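Local coordinates for protein porin (Rhodobacter capsulatus, PDB 2POR) that assembles as a homotrimer that forms channels across the bacterial outer membrane, through which small hydrophilic solutes of up to about 0.6 kDa diffuse passively, at residues 56-61 / 107-112; 100-105 / 196-201; 118-123 / 129-134. One frame throughout, in Å; residues are numbered along the deposited sequence.

Contact 1: 56-61 / 107-112; sequences GEDGTV and GDERLT. With CA (calcium ion), chain B.
Glu-57 and Thr-112 bring the two loops together with their CA atoms 5.9 Å apart, and no direct hydrogen bond joins the two backbones. Direct touching falls mainly to one methyl group: Thr-112 CG2 reaches the carbonyl oxygen of Glu-57, at 3.4 Å. It gets there because chi1 of -44° sets CG2 anti to the backbone N and leaves OG1 beside that N. Two waters add bridges across the gap. One molecule links Glu-57 O (2.7 Å) with Glu-109 OE2, a second Thr-112 O with Glu-57 OE2 at the end of an extended side chain. Asp-58 OD1 and Glu-109 OE2 stand 4.4 Å apart as like charges, which probably disfavours a closer approach of the loops. In the type I' turn from Gly-107 to Arg-110, Asp-108 turns to a calcium ion, binding it through OD2 at 2.2 Å alongside four waters; Glu-80 of helix 78-83 is a further ligand. The 56-61 segment follows helix 50-53 and runs into barrel strand 60-65, whereas 107-112 belongs to the long loop between helix 78-83 and strand 118-125, so the contact joins that loop to the approach to a wall strand.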
ATOM      1  N   GLY A  56       3.772  11.746   6.414  1.00 18.11           N
ATOM      2  CA  GLY A  56       4.803  12.744   6.119  1.00 14.36           C
ATOM      3  C   GLY A  56       6.158  12.130   5.903  1.00 14.53           C
ATOM      4  O   GLY A  56       7.147  12.773   5.557  1.00 19.77           O
ATOM      5  N   GLU A  57       6.243  10.819   6.114  1.00 17.95           N
ATOM      6  CA  GLU A  57       7.503  10.111   6.016  1.00 14.56           C
ATOM      7  C   GLU A  57       7.976   9.916   4.584  1.00 19.55           C
ATOM      8  O   GLU A  57       9.186   9.825   4.312  1.00 18.74           O
ATOM      9  CB  GLU A  57       7.316   8.764   6.698  1.00 15.25           C
ATOM     10  CG  GLU A  57       8.592   7.933   6.604  1.00 25.44           C
ATOM     11  CD  GLU A  57       8.593   6.603   7.344  1.00 32.41           C
ATOM     12  OE1 GLU A  57       7.527   6.141   7.747  1.00 25.94           O
ATOM     13  OE2 GLU A  57       9.680   6.038   7.507  1.00 40.55           O
ATOM     14  N   ASP A  58       7.014   9.721   3.656  1.00 16.20           N
ATOM     15  CA  ASP A  58       7.341   9.488   2.256  1.00 12.73           C
ATOM     16  C   ASP A  58       6.510  10.467   1.402  1.00 13.30           C
ATOM     17  O   ASP A  58       5.489  10.959   1.874  1.00 14.77           O
ATOM     18  CB  ASP A  58       6.967   8.101   1.834  1.00 14.67           C
ATOM     19  CG  ASP A  58       7.884   7.020   2.414  1.00 21.34           C
ATOM     20  OD1 ASP A  58       9.097   7.215   2.471  1.00 21.30           O
ATOM     21  OD2 ASP A  58       7.351   5.983   2.779  1.00 23.15           O
ATOM     22  N   GLY A  59       6.950  10.706   0.179  1.00 19.15           N
ATOM     23  CA  GLY A  59       6.258  11.619  -0.734  1.00 17.18           C
ATOM     24  C   GLY A  59       6.486  13.048  -0.329  1.00 19.54           C
ATOM     25  O   GLY A  59       7.075  13.332   0.725  1.00 19.80           O
ATOM     26  N   THR A  60       6.100  14.031  -1.149  1.00 16.10           N
ATOM     27  CA  THR A  60       6.223  15.449  -0.776  1.00 16.20           C
ATOM     28  C   THR A  60       4.951  16.242  -1.116  1.00 19.22           C
ATOM     29  O   THR A  60       4.170  15.750  -1.942  1.00 17.59           O
ATOM     30  CB  THR A  60       7.391  16.159  -1.485  1.00 22.89           C
ATOM     31  OG1 THR A  60       7.325  15.857  -2.869  1.00 24.63           O
ATOM     32  CG2 THR A  60       8.741  15.735  -0.923  1.00 22.82           C
ATOM     33  N   VAL A  61       4.713  17.365  -0.435  1.00 17.23           N
ATOM     34  CA  VAL A  61       3.604  18.284  -0.666  1.00 19.01           C
ATOM     35  C   VAL A  61       4.297  19.633  -0.954  1.00 26.28           C
ATOM     36  O   VAL A  61       5.342  19.938  -0.340  1.00 18.85           O
ATOM     37  CB  VAL A  61       2.702  18.381   0.587  1.00 17.83           C
ATOM     38  CG1 VAL A  61       1.559  19.368   0.363  1.00 18.08           C
ATOM     39  CG2 VAL A  61       2.103  17.034   0.867  1.00 17.74           C
ATOM     40  N   GLY A 107      19.120  15.576   4.588  1.00 17.26           N
ATOM     41  CA  GLY A 107      17.965  15.376   3.717  1.00 18.97           C
ATOM     42  C   GLY A 107      18.011  13.978   3.187  1.00 27.01           C
ATOM     43  O   GLY A 107      18.827  13.152   3.612  1.00 22.34           O
ATOM     44  N   ASP A 108      17.066  13.696   2.309  1.00 18.09           N
ATOM     45  CA  ASP A 108      16.976  12.408   1.648  1.00 14.02           C
ATOM     46  C   ASP A 108      17.052  11.230   2.635  1.00 16.56           C
ATOM     47  O   ASP A 108      17.917  10.341   2.562  1.00 19.46           O
ATOM     48  CB  ASP A 108      18.096  12.261   0.629  1.00 14.02           C
ATOM     49  CG  ASP A 108      17.869  11.154  -0.387  1.00 20.04           C
ATOM     50  OD1 ASP A 108      16.753  10.656  -0.514  1.00 22.75           O
ATOM     51  OD2 ASP A 108      18.802  10.798  -1.120  1.00 21.20           O
ATOM     52  N   GLU A 109      16.128  11.355   3.597  1.00 18.15           N
ATOM     53  CA  GLU A 109      15.846  10.345   4.613  1.00 24.76           C
ATOM     54  C   GLU A 109      16.899  10.238   5.726  1.00 28.53           C
ATOM     55  O   GLU A 109      16.900   9.244   6.447  1.00 24.18           O
ATOM     56  CB  GLU A 109      15.691   8.960   3.980  1.00 23.74           C
ATOM     57  CG  GLU A 109      14.580   8.880   2.956  1.00 39.02           C
ATOM     58  CD  GLU A 109      14.463   7.492   2.377  1.00 35.83           C
ATOM     59  OE1 GLU A 109      15.360   7.110   1.628  1.00 42.26           O
ATOM     60  OE2 GLU A 109      13.494   6.808   2.709  1.00 50.54           O
ATOM     61  N   ARG A 110      17.795  11.208   5.925  1.00 23.57           N
ATOM     62  CA  ARG A 110      18.723  11.233   7.075  1.00 25.84           C
ATOM     63  C   ARG A 110      17.911  11.294   8.374  1.00 30.43           C
ATOM     64  O   ARG A 110      18.103  10.472   9.278  1.00 24.85           O
ATOM     65  CB  ARG A 110      19.664  12.455   6.990  1.00 21.39           C
ATOM     66  CG  ARG A 110      20.709  12.582   8.109  1.00 23.85           C
ATOM     67  CD  ARG A 110      21.665  11.370   7.968  1.00 24.89           C
ATOM     68  NE  ARG A 110      22.581  11.623   6.864  1.00 27.06           N
ATOM     69  CZ  ARG A 110      23.093  10.725   6.027  1.00 24.00           C
ATOM     70  NH1 ARG A 110      22.778   9.457   6.161  1.00 34.29           N
ATOM     71  NH2 ARG A 110      23.950  11.069   5.067  1.00 26.57           N
ATOM     72  N   LEU A 111      16.961  12.215   8.510  1.00 17.88           N
ATOM     73  CA  LEU A 111      16.131  12.313   9.684  1.00 18.66           C
ATOM     74  C   LEU A 111      14.649  12.139   9.428  1.00 19.35           C
ATOM     75  O   LEU A 111      13.841  12.116  10.366  1.00 18.67           O
ATOM     76  CB  LEU A 111      16.382  13.649  10.324  1.00 19.31           C
ATOM     77  CG  LEU A 111      17.738  13.833  10.973  1.00 24.75           C
ATOM     78  CD1 LEU A 111      17.929  15.223  11.473  1.00 28.02           C
ATOM     79  CD2 LEU A 111      17.802  12.908  12.152  1.00 33.78           C
ATOM     80  N   THR A 112      14.230  12.013   8.161  1.00 18.03           N
ATOM     81  CA  THR A 112      12.813  11.912   7.829  1.00 18.21           C
ATOM     82  C   THR A 112      12.294  10.609   8.420  1.00 16.40           C
ATOM     83  O   THR A 112      12.965   9.582   8.277  1.00 21.37           O
ATOM     84  CB  THR A 112      12.644  11.903   6.291  1.00 20.52           C
ATOM     85  OG1 THR A 112      13.518  12.920   5.804  1.00 21.48           O
ATOM     86  CG2 THR A 112      11.204  12.087   5.866  1.00 16.54           C
TER
HETATM   87 CA    CA B 302      20.834  11.251  -1.957  1.00 21.26          CA
HETATM   88  O   HOH W   1      11.464   8.393   4.182  1.00 39.48           O
HETATM   89  O   HOH W   2      12.273   7.369   6.838  1.00 44.09           O
HETATM   90  O   HOH W   3      20.541  10.076  -3.940  1.00 20.86           O
HETATM   91  O   HOH W   4      22.850  11.620  -2.965  1.00 18.77           O
HETATM   92  O   HOH W   5      21.983  11.563   0.157  1.00 20.83           O
HETATM   93  O   HOH W   6      21.612   9.051  -1.515  1.00 22.54           O

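Contact 2: 100-105 / 196-201; sequences NDIPYL and NVKAYY. With CA (calcium ion), chain C.
Ile-102 and Pro-103 pack on Tyr-200 where the porin constriction loop, the long connection between barrel strands 68-73 and 118-125 that folds into the barrel and narrows the pore, meets the inner wall of the 16-stranded barrel. The wall supplies strand 195-207, from which Lys-198 and Tyr-200 both point toward the loop. The ring of Tyr-200 is the main platform: Ile-102 CG2 sits over its centre in a CH-pi contact, 4.0 Å from the centroid and only 3° off the ring normal. The same methyl also lies over a face of the Tyr-104 ring, offset toward its rim. The other branch of the isoleucine runs along Tyr-200, CD1 coming within 3.8 Å of Tyr-200 CD1. With chi1 at 70°, CG of Tyr-200 lies between its backbone N and carbonyl carbon, which brings the ring under the isoleucine; its OH is hydrogen-bonded to Gln-250 OE1. Were the ring cut back to an alanine, a gap would probably open beside Ile-102 and Pro-103, with Tyr-104 still against CG2, and Gln-250 would lose its hydroxyl partner. Lys-198 adds its aliphatic part, CD to Ile-102 CD1, while its NZ is hydrogen-bonded to the carbonyl oxygens of Phe-83 and Asp-85. Pro-103 is the centre of an inverse gamma turn. Just before Ile-102 the loop holds a calcium ion, which Asn-100 OD1 and Asp-101 OD1 bind at 2.3 and 2.2 Å; Asp-93 and Asp-95 contribute as well. At the hydroxyl end of the ring, Pro-103 CD approaches Tyr-200 OH to 3.3 Å.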
ATOM      1  N   ASN A 100      26.539   5.564  -7.133  1.00 25.90           N
ATOM      2  CA  ASN A 100      26.750   6.811  -7.879  1.00 19.24           C
ATOM      3  C   ASN A 100      26.333   8.013  -7.086  1.00 19.02           C
ATOM      4  O   ASN A 100      26.595   9.146  -7.458  1.00 22.88           O
ATOM      5  CB  ASN A 100      25.939   6.726  -9.186  1.00 23.30           C
ATOM      6  CG  ASN A 100      24.439   6.676  -8.931  1.00 22.39           C
ATOM      7  OD1 ASN A 100      23.906   5.772  -8.283  1.00 24.51           O
ATOM      8  ND2 ASN A 100      23.698   7.671  -9.392  1.00 21.36           N
ATOM      9  N   ASP A 101      25.623   7.855  -5.982  1.00 21.84           N
ATOM     10  CA  ASP A 101      25.076   8.968  -5.233  1.00 16.59           C
ATOM     11  C   ASP A 101      26.131   9.803  -4.598  1.00 26.25           C
ATOM     12  O   ASP A 101      27.114   9.269  -4.111  1.00 24.73           O
ATOM     13  CB  ASP A 101      24.142   8.459  -4.144  1.00 17.86           C
ATOM     14  CG  ASP A 101      23.027   7.534  -4.641  1.00 18.10           C
ATOM     15  OD1 ASP A 101      23.134   6.694  -5.568  1.00 23.14           O
ATOM     16  OD2 ASP A 101      21.975   7.692  -4.062  1.00 23.00           O
ATOM     17  N   ILE A 102      26.001  11.105  -4.605  1.00 19.76           N
ATOM     18  CA  ILE A 102      26.980  11.931  -3.957  1.00 21.70           C
ATOM     19  C   ILE A 102      26.672  11.867  -2.450  1.00 22.28           C
ATOM     20  O   ILE A 102      25.490  11.843  -2.080  1.00 20.29           O
ATOM     21  CB  ILE A 102      26.880  13.381  -4.576  1.00 19.72           C
ATOM     22  CG1 ILE A 102      27.490  13.373  -5.990  1.00 25.08           C
ATOM     23  CG2 ILE A 102      27.577  14.423  -3.691  1.00 18.10           C
ATOM     24  CD1 ILE A 102      27.380  14.771  -6.689  1.00 22.45           C
ATOM     25  N   PRO A 103      27.684  11.857  -1.545  1.00 24.84           N
ATOM     26  CA  PRO A 103      27.484  11.648  -0.112  1.00 28.04           C
ATOM     27  C   PRO A 103      27.057  12.891   0.621  1.00 25.87           C
ATOM     28  O   PRO A 103      27.844  13.492   1.365  1.00 26.05           O
ATOM     29  CB  PRO A 103      28.821  11.075   0.357  1.00 21.68           C
ATOM     30  CG  PRO A 103      29.833  11.728  -0.558  1.00 24.38           C
ATOM     31  CD  PRO A 103      29.117  11.740  -1.894  1.00 21.16           C
ATOM     32  N   TYR A 104      25.808  13.326   0.420  1.00 18.31           N
ATOM     33  CA  TYR A 104      25.353  14.498   1.131  1.00 18.73           C
ATOM     34  C   TYR A 104      25.097  14.100   2.579  1.00 20.07           C
ATOM     35  O   TYR A 104      24.674  12.985   2.872  1.00 21.70           O
ATOM     36  CB  TYR A 104      24.055  15.070   0.506  1.00 20.72           C
ATOM     37  CG  TYR A 104      24.304  15.523  -0.938  1.00 20.99           C
ATOM     38  CD1 TYR A 104      24.948  16.718  -1.168  1.00 23.25           C
ATOM     39  CD2 TYR A 104      23.884  14.750  -2.015  1.00 21.35           C
ATOM     40  CE1 TYR A 104      25.165  17.124  -2.478  1.00 23.05           C
ATOM     41  CE2 TYR A 104      24.100  15.163  -3.322  1.00 18.76           C
ATOM     42  CZ  TYR A 104      24.746  16.356  -3.524  1.00 22.33           C
ATOM     43  OH  TYR A 104      25.031  16.807  -4.780  1.00 26.62           O
ATOM     44  N   LEU A 105      25.367  15.053   3.460  1.00 19.68           N
ATOM     45  CA  LEU A 105      25.180  14.853   4.880  1.00 27.46           C
ATOM     46  C   LEU A 105      23.720  14.909   5.306  1.00 24.74           C
ATOM     47  O   LEU A 105      23.344  14.185   6.227  1.00 18.69           O
ATOM     48  CB  LEU A 105      26.024  15.923   5.664  1.00 24.81           C
ATOM     49  CG  LEU A 105      26.081  15.896   7.237  1.00 23.54           C
ATOM     50  CD1 LEU A 105      26.808  14.627   7.684  1.00 22.08           C
ATOM     51  CD2 LEU A 105      26.800  17.121   7.768  1.00 19.57           C
ATOM     52  N   ASN A 196      28.119  15.018 -20.583  1.00 33.40           N
ATOM     53  CA  ASN A 196      27.822  15.691 -19.333  1.00 34.17           C
ATOM     54  C   ASN A 196      28.989  15.416 -18.403  1.00 26.07           C
ATOM     55  O   ASN A 196      29.496  14.280 -18.410  1.00 31.07           O
ATOM     56  CB  ASN A 196      26.571  15.113 -18.753  1.00 34.94           C
ATOM     57  CG  ASN A 196      25.356  15.382 -19.622  1.00 37.97           C
ATOM     58  OD1 ASN A 196      24.875  16.513 -19.716  1.00 38.93           O
ATOM     59  ND2 ASN A 196      24.808  14.374 -20.287  1.00 35.68           N
ATOM     60  N   VAL A 197      29.475  16.385 -17.647  1.00 27.67           N
ATOM     61  CA  VAL A 197      30.566  16.150 -16.732  1.00 27.06           C
ATOM     62  C   VAL A 197      30.064  16.715 -15.421  1.00 32.58           C
ATOM     63  O   VAL A 197      29.436  17.771 -15.420  1.00 35.46           O
ATOM     64  CB  VAL A 197      31.836  16.880 -17.187  1.00 26.96           C
ATOM     65  CG1 VAL A 197      32.956  16.670 -16.183  1.00 31.44           C
ATOM     66  CG2 VAL A 197      32.340  16.273 -18.478  1.00 30.72           C
ATOM     67  N   LYS A 198      30.247  16.023 -14.301  1.00 28.97           N
ATOM     68  CA  LYS A 198      29.820  16.518 -13.001  1.00 23.59           C
ATOM     69  C   LYS A 198      31.001  16.164 -12.092  1.00 20.72           C
ATOM     70  O   LYS A 198      31.629  15.097 -12.249  1.00 25.42           O
ATOM     71  CB  LYS A 198      28.540  15.800 -12.556  1.00 22.91           C
ATOM     72  CG  LYS A 198      28.045  16.437 -11.267  1.00 31.46           C
ATOM     73  CD  LYS A 198      26.748  15.860 -10.727  1.00 27.19           C
ATOM     74  CE  LYS A 198      25.614  16.201 -11.675  1.00 27.71           C
ATOM     75  NZ  LYS A 198      24.307  15.800 -11.166  1.00 22.82           N
ATOM     76  N   ALA A 199      31.331  17.078 -11.190  1.00 23.92           N
ATOM     77  CA  ALA A 199      32.437  16.892 -10.256  1.00 29.51           C
ATOM     78  C   ALA A 199      32.118  17.585  -8.952  1.00 31.31           C
ATOM     79  O   ALA A 199      31.366  18.574  -8.957  1.00 27.54           O
ATOM     80  CB  ALA A 199      33.714  17.507 -10.778  1.00 29.98           C
ATOM     81  N   TYR A 200      32.619  17.111  -7.802  1.00 24.08           N
ATOM     82  CA  TYR A 200      32.359  17.813  -6.551  1.00 25.77           C
ATOM     83  C   TYR A 200      33.569  17.570  -5.632  1.00 19.77           C
ATOM     84  O   TYR A 200      34.337  16.633  -5.857  1.00 25.09           O
ATOM     85  CB  TYR A 200      31.077  17.291  -5.856  1.00 21.68           C
ATOM     86  CG  TYR A 200      31.238  15.870  -5.285  1.00 27.89           C
ATOM     87  CD1 TYR A 200      31.132  14.743  -6.094  1.00 23.60           C
ATOM     88  CD2 TYR A 200      31.562  15.718  -3.925  1.00 26.80           C
ATOM     89  CE1 TYR A 200      31.357  13.472  -5.558  1.00 21.78           C
ATOM     90  CE2 TYR A 200      31.791  14.455  -3.386  1.00 21.58           C
ATOM     91  CZ  TYR A 200      31.689  13.341  -4.201  1.00 29.96           C
ATOM     92  OH  TYR A 200      31.941  12.097  -3.636  1.00 24.28           O
ATOM     93  N   TYR A 201      33.678  18.369  -4.606  1.00 22.60           N
ATOM     94  CA  TYR A 201      34.651  18.165  -3.581  1.00 24.74           C
ATOM     95  C   TYR A 201      33.873  18.492  -2.313  1.00 26.88           C
ATOM     96  O   TYR A 201      33.128  19.481  -2.266  1.00 24.56           O
ATOM     97  CB  TYR A 201      35.814  19.121  -3.816  1.00 25.19           C
ATOM     98  CG  TYR A 201      36.734  19.119  -2.607  1.00 34.01           C
ATOM     99  CD1 TYR A 201      37.659  18.100  -2.500  1.00 36.14           C
ATOM    100  CD2 TYR A 201      36.600  20.106  -1.633  1.00 34.68           C
ATOM    101  CE1 TYR A 201      38.470  18.057  -1.395  1.00 36.17           C
ATOM    102  CE2 TYR A 201      37.410  20.061  -0.522  1.00 35.36           C
ATOM    103  CZ  TYR A 201      38.337  19.032  -0.426  1.00 36.59           C
ATOM    104  OH  TYR A 201      39.168  18.966   0.681  1.00 56.03           O
TER
HETATM  105 CA    CA C 303      22.136   5.194  -6.914  1.00 18.82          CA
HETATM  106  O   HOH W   7      21.200   6.881  -8.326  1.00 20.17           O
HETATM  107  O   HOH W   8      20.495   5.920  -5.567  1.00 26.61           O

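Contact 3: 118-123 / 129-134; sequences VLLYTY and SVAASM
Six backbone hydrogen bonds join Leu-119, Tyr-121 and Tyr-123 to Met-134, Ala-132 and Val-130 in an antiparallel beta hairpin, strand axes 4.6 Å apart and their directions 168° from each other. The shortest is Tyr-121 N to Ala-132 O, 2.8 Å and 166° at the hydrogen; Ala-132 N to Tyr-121 O is its return bond. The bonds are less even at the Leu-119 end, where Met-134 N to Leu-119 O is weak at 3.3 Å. Leu-120 with Ser-133 and Thr-122 with Ala-131 are the non-hydrogen-bonded pairs. Beside them run CA-H...O contacts, such as Ala-131 CA to Tyr-121 O at 3.2 Å.

Apolar contacts divide between the two faces. Leu-119, Tyr-121, Tyr-123, Val-130, Ala-132 and Met-134 share one of them. There Tyr-123 and Val-130 run alongside one another, Tyr-123 CB 3.9 Å from Val-130 CG2; that methyl meets the tyrosine ring at its edge, as Ala-132 CB meets that of Tyr-121. Leu-119 and Met-134 meet less closely and also pack on Phe-21 of a neighbouring subunit. On the other face a chi1 of 44° puts Thr-122 OG1 between the backbone N and the carbonyl carbon and CG2 anti to the carbonyl carbon, where CG2 touches Ala-131 CB at 3.9 Å; Leu-120 CD1 lies against Ser-133 CB.

Polar side-chain ends find partners beyond the hairpin: Tyr-121 OH bonds to Phe-67 O, and Ser-133 OG to the backbone N of Ala-78 at helix 78-83.

The chemistry thus differs by face: that of Leu-119, Met-134 and the tyrosines is consistent with the outside of the barrel, meeting detergent and a second subunit, whereas on the face of Leu-120, Thr-122, Ala-131 and Ser-133, Leu-120 and Ala-131 pack on helix 78-83.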
ATOM      1  N   VAL A 118      10.581  16.588   6.564  1.00 16.16           N
ATOM      2  CA  VAL A 118      11.571  17.670   6.565  1.00 16.43           C
ATOM      3  C   VAL A 118      11.112  18.737   5.526  1.00 25.34           C
ATOM      4  O   VAL A 118      10.166  18.505   4.750  1.00 19.32           O
ATOM      5  CB  VAL A 118      13.037  17.125   6.233  1.00 18.45           C
ATOM      6  CG1 VAL A 118      13.325  16.158   7.439  1.00 15.26           C
ATOM      7  CG2 VAL A 118      13.254  16.318   4.936  1.00 15.58           C
ATOM      8  N   LEU A 119      11.748  19.899   5.493  1.00 20.33           N
ATOM      9  CA  LEU A 119      11.380  21.052   4.668  1.00 20.99           C
ATOM     10  C   LEU A 119      12.404  21.426   3.610  1.00 20.18           C
ATOM     11  O   LEU A 119      13.611  21.414   3.890  1.00 19.36           O
ATOM     12  CB  LEU A 119      11.156  22.191   5.626  1.00 19.83           C
ATOM     13  CG  LEU A 119      10.639  23.446   5.030  1.00 29.38           C
ATOM     14  CD1 LEU A 119       9.165  23.267   4.808  1.00 33.62           C
ATOM     15  CD2 LEU A 119      10.855  24.586   5.958  1.00 28.54           C
ATOM     16  N   LEU A 120      12.069  21.782   2.366  1.00 16.23           N
ATOM     17  CA  LEU A 120      13.069  22.205   1.388  1.00 12.16           C
ATOM     18  C   LEU A 120      12.492  23.455   0.746  1.00 23.81           C
ATOM     19  O   LEU A 120      11.321  23.467   0.373  1.00 18.46           O
ATOM     20  CB  LEU A 120      13.277  21.196   0.294  1.00 14.54           C
ATOM     21  CG  LEU A 120      14.115  21.588  -0.897  1.00 17.59           C
ATOM     22  CD1 LEU A 120      15.527  21.930  -0.448  1.00 20.38           C
ATOM     23  CD2 LEU A 120      14.140  20.428  -1.898  1.00 15.97           C
ATOM     24  N   TYR A 121      13.240  24.525   0.690  1.00 22.12           N
ATOM     25  CA  TYR A 121      12.803  25.753   0.053  1.00 23.52           C
ATOM     26  C   TYR A 121      13.699  25.947  -1.161  1.00 22.86           C
ATOM     27  O   TYR A 121      14.917  25.815  -0.997  1.00 23.27           O
ATOM     28  CB  TYR A 121      12.956  26.924   1.012  1.00 22.24           C
ATOM     29  CG  TYR A 121      12.850  28.273   0.306  1.00 25.99           C
ATOM     30  CD1 TYR A 121      11.627  28.761  -0.133  1.00 34.91           C
ATOM     31  CD2 TYR A 121      14.019  28.959   0.068  1.00 26.29           C
ATOM     32  CE1 TYR A 121      11.594  29.950  -0.822  1.00 27.38           C
ATOM     33  CE2 TYR A 121      14.000  30.144  -0.622  1.00 35.27           C
ATOM     34  CZ  TYR A 121      12.789  30.625  -1.058  1.00 36.17           C
ATOM     35  OH  TYR A 121      12.809  31.816  -1.762  1.00 35.43           O
ATOM     36  N   THR A 122      13.180  26.260  -2.377  1.00 22.81           N
ATOM     37  CA  THR A 122      14.030  26.554  -3.515  1.00 19.32           C
ATOM     38  C   THR A 122      13.492  27.823  -4.180  1.00 27.70           C
ATOM     39  O   THR A 122      12.307  28.181  -4.052  1.00 21.98           O
ATOM     40  CB  THR A 122      14.026  25.429  -4.533  1.00 21.37           C
ATOM     41  OG1 THR A 122      12.668  25.049  -4.655  1.00 27.26           O
ATOM     42  CG2 THR A 122      14.837  24.212  -4.118  1.00 29.49           C
ATOM     43  N   TYR A 123      14.411  28.459  -4.881  1.00 26.58           N
ATOM     44  CA  TYR A 123      14.113  29.682  -5.603  1.00 28.58           C
ATOM     45  C   TYR A 123      15.075  29.868  -6.745  1.00 30.09           C
ATOM     46  O   TYR A 123      16.283  29.697  -6.574  1.00 26.30           O
ATOM     47  CB  TYR A 123      14.241  30.836  -4.668  1.00 29.46           C
ATOM     48  CG  TYR A 123      14.071  32.180  -5.345  1.00 31.07           C
ATOM     49  CD1 TYR A 123      12.787  32.634  -5.523  1.00 39.10           C
ATOM     50  CD2 TYR A 123      15.182  32.892  -5.754  1.00 34.75           C
ATOM     51  CE1 TYR A 123      12.585  33.843  -6.129  1.00 35.87           C
ATOM     52  CE2 TYR A 123      14.995  34.102  -6.361  1.00 42.57           C
ATOM     53  CZ  TYR A 123      13.698  34.554  -6.537  1.00 47.35           C
ATOM     54  OH  TYR A 123      13.482  35.767  -7.151  1.00 53.04           O
ATOM     55  N   SER A 129      20.345  30.064  -8.671  1.00 32.05           N
ATOM     56  CA  SER A 129      19.455  29.248  -7.855  1.00 30.97           C
ATOM     57  C   SER A 129      19.919  29.165  -6.408  1.00 26.59           C
ATOM     58  O   SER A 129      21.128  29.136  -6.165  1.00 27.36           O
ATOM     59  CB  SER A 129      19.387  27.845  -8.397  1.00 27.55           C
ATOM     60  OG  SER A 129      18.914  27.748  -9.729  1.00 47.00           O
ATOM     61  N   VAL A 130      19.005  29.218  -5.454  1.00 28.17           N
ATOM     62  CA  VAL A 130      19.324  29.002  -4.056  1.00 29.20           C
ATOM     63  C   VAL A 130      18.378  27.983  -3.441  1.00 40.17           C
ATOM     64  O   VAL A 130      17.217  27.869  -3.858  1.00 25.40           O
ATOM     65  CB  VAL A 130      19.205  30.241  -3.221  1.00 24.69           C
ATOM     66  CG1 VAL A 130      20.413  31.027  -3.550  1.00 34.50           C
ATOM     67  CG2 VAL A 130      17.904  30.970  -3.428  1.00 27.14           C
ATOM     68  N   ALA A 131      18.844  27.212  -2.456  1.00 24.58           N
ATOM     69  CA  ALA A 131      17.999  26.229  -1.762  1.00 21.75           C
ATOM     70  C   ALA A 131      18.316  26.267  -0.258  1.00 27.70           C
ATOM     71  O   ALA A 131      19.430  26.673   0.143  1.00 27.02           O
ATOM     72  CB  ALA A 131      18.274  24.834  -2.352  1.00 16.82           C
ATOM     73  N   ALA A 132      17.361  25.972   0.609  1.00 24.98           N
ATOM     74  CA  ALA A 132      17.605  25.953   2.043  1.00 25.03           C
ATOM     75  C   ALA A 132      16.733  24.849   2.615  1.00 34.14           C
ATOM     76  O   ALA A 132      15.599  24.669   2.172  1.00 20.34           O
ATOM     77  CB  ALA A 132      17.214  27.293   2.669  1.00 23.74           C
ATOM     78  N   SER A 133      17.202  24.042   3.555  1.00 21.23           N
ATOM     79  CA  SER A 133      16.408  22.937   4.076  1.00 18.46           C
ATOM     80  C   SER A 133      16.607  22.771   5.590  1.00 24.03           C
ATOM     81  O   SER A 133      17.618  23.256   6.120  1.00 22.23           O
ATOM     82  CB  SER A 133      16.830  21.688   3.360  1.00 14.79           C
ATOM     83  OG  SER A 133      18.251  21.578   3.285  1.00 19.72           O
ATOM     84  N   MET A 134      15.702  22.155   6.333  1.00 22.25           N
ATOM     85  CA  MET A 134      15.914  21.906   7.754  1.00 21.58           C
ATOM     86  C   MET A 134      14.929  20.870   8.254  1.00 33.98           C
ATOM     87  O   MET A 134      13.899  20.655   7.591  1.00 19.01           O
ATOM     88  CB  MET A 134      15.727  23.195   8.530  1.00 18.41           C
ATOM     89  CG  MET A 134      14.280  23.676   8.530  1.00 25.36           C
ATOM     90  SD  MET A 134      14.016  25.187   9.478  1.00 35.96           S
ATOM     91  CE  MET A 134      14.350  24.624  11.123  1.00 37.35           C
TER

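All three contacts involve one antiparallel barrel, but each relates to it differently. Contact 3 is wall alone, two adjacent strands. The long loop between helix 78-83 and strand 118-125 enters the other two: contact 1 ties it to the loop leading into strand 60-65, contact 2 to strand 195-207. Their centres lie about 21 Å apart, and the loop segments meet where Arg-110 NE probably bonds to Leu-105 O. Contact 3 is about 13 Å from contact 1, centre to centre, which it touches through Val-118 and Thr-112, and about 19 Å from contact 2. Along the chain, contacts 1 and 2 interleave, and contact 3 falls between the two segments of contact 2. The loop is thus held at two places within the channel-forming barrel.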